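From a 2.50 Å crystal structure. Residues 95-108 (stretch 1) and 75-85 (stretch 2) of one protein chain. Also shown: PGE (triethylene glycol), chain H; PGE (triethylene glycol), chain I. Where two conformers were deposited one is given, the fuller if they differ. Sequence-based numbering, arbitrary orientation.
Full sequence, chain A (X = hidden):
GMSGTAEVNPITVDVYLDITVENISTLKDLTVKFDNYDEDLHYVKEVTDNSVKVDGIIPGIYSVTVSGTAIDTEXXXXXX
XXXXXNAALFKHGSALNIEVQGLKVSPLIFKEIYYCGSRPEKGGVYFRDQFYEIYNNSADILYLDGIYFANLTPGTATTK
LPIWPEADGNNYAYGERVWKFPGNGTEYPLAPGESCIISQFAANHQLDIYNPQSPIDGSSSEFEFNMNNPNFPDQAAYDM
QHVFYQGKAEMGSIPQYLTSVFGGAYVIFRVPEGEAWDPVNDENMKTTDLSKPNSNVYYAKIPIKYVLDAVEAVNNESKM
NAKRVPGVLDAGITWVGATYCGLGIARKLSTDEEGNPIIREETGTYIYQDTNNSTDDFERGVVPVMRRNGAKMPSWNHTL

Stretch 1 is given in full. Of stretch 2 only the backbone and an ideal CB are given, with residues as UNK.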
# COMPACT_ATOMS: atom_id res chain seq x y z
N ALA A 95 19.76 -36.84 3.26
CA ALA A 95 19.21 -35.67 3.93
C ALA A 95 19.83 -34.37 3.40
O ALA A 95 21.05 -34.28 3.25
CB ALA A 95 19.42 -35.78 5.42
N LEU A 96 18.98 -33.37 3.11
CA LEU A 96 19.38 -32.07 2.58
C LEU A 96 18.82 -30.94 3.44
O LEU A 96 17.63 -30.94 3.77
CB LEU A 96 18.92 -31.92 1.12
CG LEU A 96 19.28 -30.62 0.38
CD1 LEU A 96 20.80 -30.39 0.31
CD2 LEU A 96 18.70 -30.62 -1.01
N ASN A 97 19.69 -29.98 3.78
CA ASN A 97 19.34 -28.82 4.60
C ASN A 97 19.42 -27.55 3.78
O ASN A 97 20.44 -27.27 3.14
CB ASN A 97 20.24 -28.73 5.83
CG ASN A 97 20.20 -29.96 6.69
OD1 ASN A 97 19.23 -30.19 7.43
ND2 ASN A 97 21.25 -30.78 6.64
N ILE A 98 18.30 -26.79 3.77
CA ILE A 98 18.14 -25.51 3.07
C ILE A 98 17.90 -24.43 4.08
O ILE A 98 16.97 -24.52 4.88
CB ILE A 98 16.99 -25.48 2.01
CG1 ILE A 98 16.65 -26.86 1.36
CG2 ILE A 98 17.16 -24.34 1.01
CD1 ILE A 98 17.58 -27.35 0.31
N GLU A 99 18.69 -23.37 4.01
CA GLU A 99 18.49 -22.19 4.85
C GLU A 99 17.48 -21.31 4.15
O GLU A 99 17.70 -20.93 3.00
CB GLU A 99 19.81 -21.47 5.04
CG GLU A 99 19.78 -20.42 6.13
CD GLU A 99 21.15 -19.81 6.27
OE1 GLU A 99 22.14 -20.56 6.41
OE2 GLU A 99 21.23 -18.56 6.13
N VAL A 100 16.35 -21.04 4.81
CA VAL A 100 15.23 -20.28 4.25
C VAL A 100 15.10 -18.96 5.01
O VAL A 100 14.76 -18.96 6.20
CB VAL A 100 13.92 -21.12 4.27
CG1 VAL A 100 12.73 -20.32 3.75
CG2 VAL A 100 14.08 -22.41 3.48
N GLN A 101 15.37 -17.84 4.34
CA GLN A 101 15.30 -16.53 4.98
C GLN A 101 14.01 -15.83 4.58
O GLN A 101 13.46 -16.12 3.53
CB GLN A 101 16.54 -15.70 4.67
CG GLN A 101 17.85 -16.36 5.17
CD GLN A 101 18.77 -15.44 5.96
OE1 GLN A 101 18.34 -14.46 6.60
NE2 GLN A 101 20.07 -15.77 5.95
N GLY A 102 13.51 -14.98 5.46
CA GLY A 102 12.26 -14.26 5.23
C GLY A 102 12.37 -12.75 5.06
O GLY A 102 13.24 -12.09 5.62
N LEU A 103 11.43 -12.21 4.28
CA LEU A 103 11.31 -10.78 4.00
C LEU A 103 9.97 -10.30 4.54
O LEU A 103 8.96 -10.77 4.05
CB LEU A 103 11.41 -10.56 2.46
CG LEU A 103 11.01 -9.15 1.90
CD1 LEU A 103 11.94 -8.06 2.40
CD2 LEU A 103 10.97 -9.16 0.39
N LYS A 104 9.93 -9.38 5.53
CA LYS A 104 8.62 -8.89 6.01
C LYS A 104 7.94 -8.10 4.87
O LYS A 104 8.55 -7.22 4.27
CB LYS A 104 8.70 -8.03 7.31
CG LYS A 104 7.31 -7.78 7.94
CD LYS A 104 7.42 -7.14 9.31
CE LYS A 104 6.09 -6.74 9.90
NZ LYS A 104 6.26 -6.09 11.23
N VAL A 105 6.69 -8.48 4.56
CA VAL A 105 5.91 -7.92 3.46
C VAL A 105 4.62 -7.27 3.99
O VAL A 105 3.78 -7.96 4.59
CB VAL A 105 5.58 -9.00 2.40
CG1 VAL A 105 4.52 -8.51 1.42
CG2 VAL A 105 6.83 -9.46 1.66
N SER A 106 4.46 -5.95 3.71
CA SER A 106 3.23 -5.21 4.04
C SER A 106 2.20 -5.50 2.93
O SER A 106 2.47 -5.24 1.76
CB SER A 106 3.50 -3.73 4.21
OG SER A 106 2.39 -3.16 4.88
N PRO A 107 1.08 -6.16 3.26
CA PRO A 107 0.14 -6.61 2.23
C PRO A 107 -0.46 -5.56 1.24
O PRO A 107 -0.49 -5.85 0.03
CB PRO A 107 -0.99 -7.23 3.07
CG PRO A 107 -0.79 -6.71 4.47
CD PRO A 107 0.66 -6.62 4.60
N LEU A 108 -1.00 -4.42 1.73
CA LEU A 108 -1.63 -3.45 0.84
C LEU A 108 -1.08 -2.09 1.12
O LEU A 108 -1.37 -1.49 2.16
CB LEU A 108 -3.15 -3.52 1.00
CG LEU A 108 -3.98 -2.64 0.06
CD1 LEU A 108 -3.88 -3.13 -1.36
CD2 LEU A 108 -5.39 -2.49 0.58
N UNK A 75 0.19 -12.07 12.71
CA UNK A 75 -0.36 -11.88 11.37
C UNK A 75 0.60 -11.04 10.48
O UNK A 75 0.16 -10.30 9.59
CB UNK A 75 -1.73 -11.20 11.46
N UNK A 76 1.94 -11.19 10.69
CA UNK A 76 2.92 -10.51 9.84
C UNK A 76 3.20 -11.43 8.67
O UNK A 76 3.34 -12.63 8.86
CB UNK A 76 4.20 -10.17 10.60
N UNK A 77 3.23 -10.89 7.47
CA UNK A 77 3.45 -11.70 6.29
C UNK A 77 4.89 -11.60 5.86
O UNK A 77 5.48 -10.51 5.93
CB UNK A 77 2.52 -11.28 5.15
N UNK A 78 5.47 -12.74 5.46
CA UNK A 78 6.84 -12.86 5.01
C UNK A 78 6.94 -13.61 3.71
O UNK A 78 6.36 -14.68 3.58
CB UNK A 78 7.69 -13.55 6.08
N UNK A 79 7.74 -13.10 2.78
CA UNK A 79 8.07 -13.82 1.57
C UNK A 79 9.36 -14.57 1.91
O UNK A 79 10.37 -13.96 2.28
CB UNK A 79 8.22 -12.89 0.36
N UNK A 80 9.28 -15.90 1.92
CA UNK A 80 10.42 -16.71 2.33
C UNK A 80 11.06 -17.36 1.11
O UNK A 80 10.36 -17.70 0.15
CB UNK A 80 9.99 -17.77 3.34
N UNK A 81 12.39 -17.46 1.11
CA UNK A 81 13.15 -17.98 -0.02
C UNK A 81 14.45 -18.65 0.44
O UNK A 81 15.04 -18.24 1.43
CB UNK A 81 13.46 -16.85 -1.01
N UNK A 82 14.88 -19.64 -0.31
CA UNK A 82 16.11 -20.37 -0.03
C UNK A 82 16.51 -21.25 -1.18
O UNK A 82 15.71 -21.50 -2.08
CB UNK A 82 15.96 -21.21 1.24
N UNK A 83 17.77 -21.68 -1.20
CA UNK A 83 18.28 -22.59 -2.22
C UNK A 83 19.50 -23.36 -1.75
O UNK A 83 20.14 -23.00 -0.77
CB UNK A 83 18.62 -21.81 -3.49
N UNK A 84 19.77 -24.45 -2.44
CA UNK A 84 20.90 -25.34 -2.28
C UNK A 84 21.35 -25.64 -3.69
O UNK A 84 20.61 -26.29 -4.45
CB UNK A 84 20.55 -26.61 -1.49
N UNK A 85 22.49 -25.06 -4.10
CA UNK A 85 23.00 -25.19 -5.46
C UNK A 85 23.83 -26.46 -5.59
O UNK A 85 24.71 -26.71 -4.76
CB UNK A 85 23.83 -23.97 -5.85
C1 PGE H . 10.35 -8.13 11.98
O1 PGE H . 10.65 -7.07 11.07
C2 PGE H . 8.97 -7.99 12.56
O2 PGE H . 8.90 -8.66 13.81
C3 PGE H . 7.61 -9.20 14.10
C4 PGE H . 6.84 -8.40 15.13
O4 PGE H . 4.91 -5.10 13.46
C6 PGE H . 4.29 -5.90 14.47
C5 PGE H . 5.30 -6.59 15.36
O3 PGE H . 6.31 -7.20 14.57
C1 PGE I . 2.52 -5.59 9.05
O1 PGE I . 1.91 -6.17 10.21
C2 PGE I . 2.67 -4.09 9.16
O2 PGE I . 3.48 -3.60 8.09
C3 PGE I . 4.55 -2.76 8.52
C4 PGE I . 5.89 -3.39 8.25
O4 PGE I . 9.05 -4.50 11.16
C6 PGE I . 8.77 -3.60 10.09
C5 PGE I . 7.36 -3.13 10.12
O3 PGE I . 6.96 -2.66 8.84

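Stretch 2 runs antiparallel to stretch 1, and along its strand the side chains alternate between the face carrying Val-100 and Lys-104 and that carrying Gln-101, Leu-103 and Val-105. Position 75 lies beyond reach of stretch 1, but its phi/psi of 62/33 is left-handed, a conformation that favors glycine, asparagine or aspartate; it is Asn-75.

At position 76 the ideal CB lies 4.0 Å from Lys-104 CE, and two glycol molecules lie nearby. An acidic or amide side chain would suit the lysine and the polar ligands. The residue is Asn-76, whose OD1 accepts a hydrogen bond from O1 of the chain I glycol (2.8 Å).

Position 77 points to the face of Val-105, with Pro-107 CD 5.0 Å from the ideal CB. No charge in stretch 1 selects a partner, so a long aliphatic or polar chain would fit. Glu-77 fills it: its OE2 is 4.2 Å from Val-105 CG1 and its OE1 4.2 Å from Pro-107 CB. Val-105 N donates to Glu-77 O at 2.7 Å.

Position 78 points to the opposite face, beside Gly-102, where the absent side chain leaves room, and Lys-104. A flat or long side chain could lie over this strip. Tyr-78 places CD2 3.8 Å from Lys-104 CA, and its OH comes 3.5 Å from C3 of the chain H glycol.

At position 79 the ideal CB is 3.9 Å from Val-105 CG2, so an apolar or aromatic start is suitable. Tyr-79 makes this contact through CB, but its ring end leads away. Its N and O pair with Leu-103 O and Leu-103 N, both at 2.9 Å.

Position 80 faces Val-100 CG1 and the bare Gly-102; valine, isoleucine or leucine would suit. Ile-80 packs CB 3.8 Å from Val-100 CG1 and CG2 3.8 Å from Gly-102 CA.

Position 81 lies beside Gln-101, where many polar residues would do. Asn-81 exchanges two backbone hydrogen bonds with Gln-101, each 3.0 Å between N and O.

At position 82 the ideal CB would clash with Glu-99 O at 2.5 Å and sit tightly against Val-100 CG2 at 3.2 Å. Glycine is strongly indicated, and Gly-82 is present.

Position 83 points away, tolerating many polar residues; it is Asn-83, whose backbone reaches Glu-99 through two waters.

Position 84 points toward Ile-98 and Leu-96, favoring a small or apolar residue. Ser-84 sets CB 3.5 Å from Ile-98 CD1. Position 85 is out of reach and unconstrained by stretch 1; it is Val-85.

Stretch 2 (75-85) NNEYYINGNSV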
# COMPACT_ATOMS: atom_id res chain seq x y z
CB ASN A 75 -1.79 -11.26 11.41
CG ASN A 75 -2.81 -12.03 12.23
OD1 ASN A 75 -3.07 -13.22 12.00
ND2 ASN A 75 -3.44 -11.35 13.19
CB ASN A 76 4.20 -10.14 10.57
CG ASN A 76 4.02 -9.15 11.66
OD1 ASN A 76 3.43 -8.08 11.48
ND2 ASN A 76 4.53 -9.50 12.83
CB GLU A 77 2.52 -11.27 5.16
CG GLU A 77 2.43 -12.29 4.05
CD GLU A 77 1.86 -11.78 2.74
OE1 GLU A 77 0.91 -10.97 2.78
OE2 GLU A 77 2.39 -12.17 1.67
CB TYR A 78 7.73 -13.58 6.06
CG TYR A 78 7.73 -12.97 7.45
CD1 TYR A 78 6.71 -13.24 8.35
CD2 TYR A 78 8.80 -12.18 7.88
CE1 TYR A 78 6.71 -12.69 9.63
CE2 TYR A 78 8.82 -11.64 9.16
CZ TYR A 78 7.77 -11.89 10.03
OH TYR A 78 7.76 -11.35 11.29
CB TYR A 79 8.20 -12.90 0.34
CG TYR A 79 8.59 -13.66 -0.91
CD1 TYR A 79 7.78 -14.68 -1.42
CD2 TYR A 79 9.80 -13.42 -1.55
CE1 TYR A 79 8.16 -15.41 -2.54
CE2 TYR A 79 10.19 -14.14 -2.67
CZ TYR A 79 9.37 -15.15 -3.15
OH TYR A 79 9.78 -15.86 -4.25
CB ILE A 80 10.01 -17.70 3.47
CG1 ILE A 80 8.94 -18.74 3.01
CG2 ILE A 80 9.53 -16.90 4.70
CD1 ILE A 80 8.54 -19.79 4.02
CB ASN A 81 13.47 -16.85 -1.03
CG ASN A 81 13.22 -17.22 -2.47
OD1 ASN A 81 13.70 -18.23 -2.99
ND2 ASN A 81 12.46 -16.38 -3.18
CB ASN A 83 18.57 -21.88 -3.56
CG ASN A 83 19.60 -20.81 -3.52
OD1 ASN A 83 20.80 -21.07 -3.49
ND2 ASN A 83 19.15 -19.57 -3.62
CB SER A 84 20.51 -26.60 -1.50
OG SER A 84 21.45 -26.92 -0.49
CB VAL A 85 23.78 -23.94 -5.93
CG1 VAL A 85 23.99 -23.97 -7.45
CG2 VAL A 85 23.06 -22.66 -5.51
O HOH W 1 2.73 -8.08 7.06
O HOH W 2 21.01 -23.62 1.93
O HOH W 3 19.46 -20.80 1.15
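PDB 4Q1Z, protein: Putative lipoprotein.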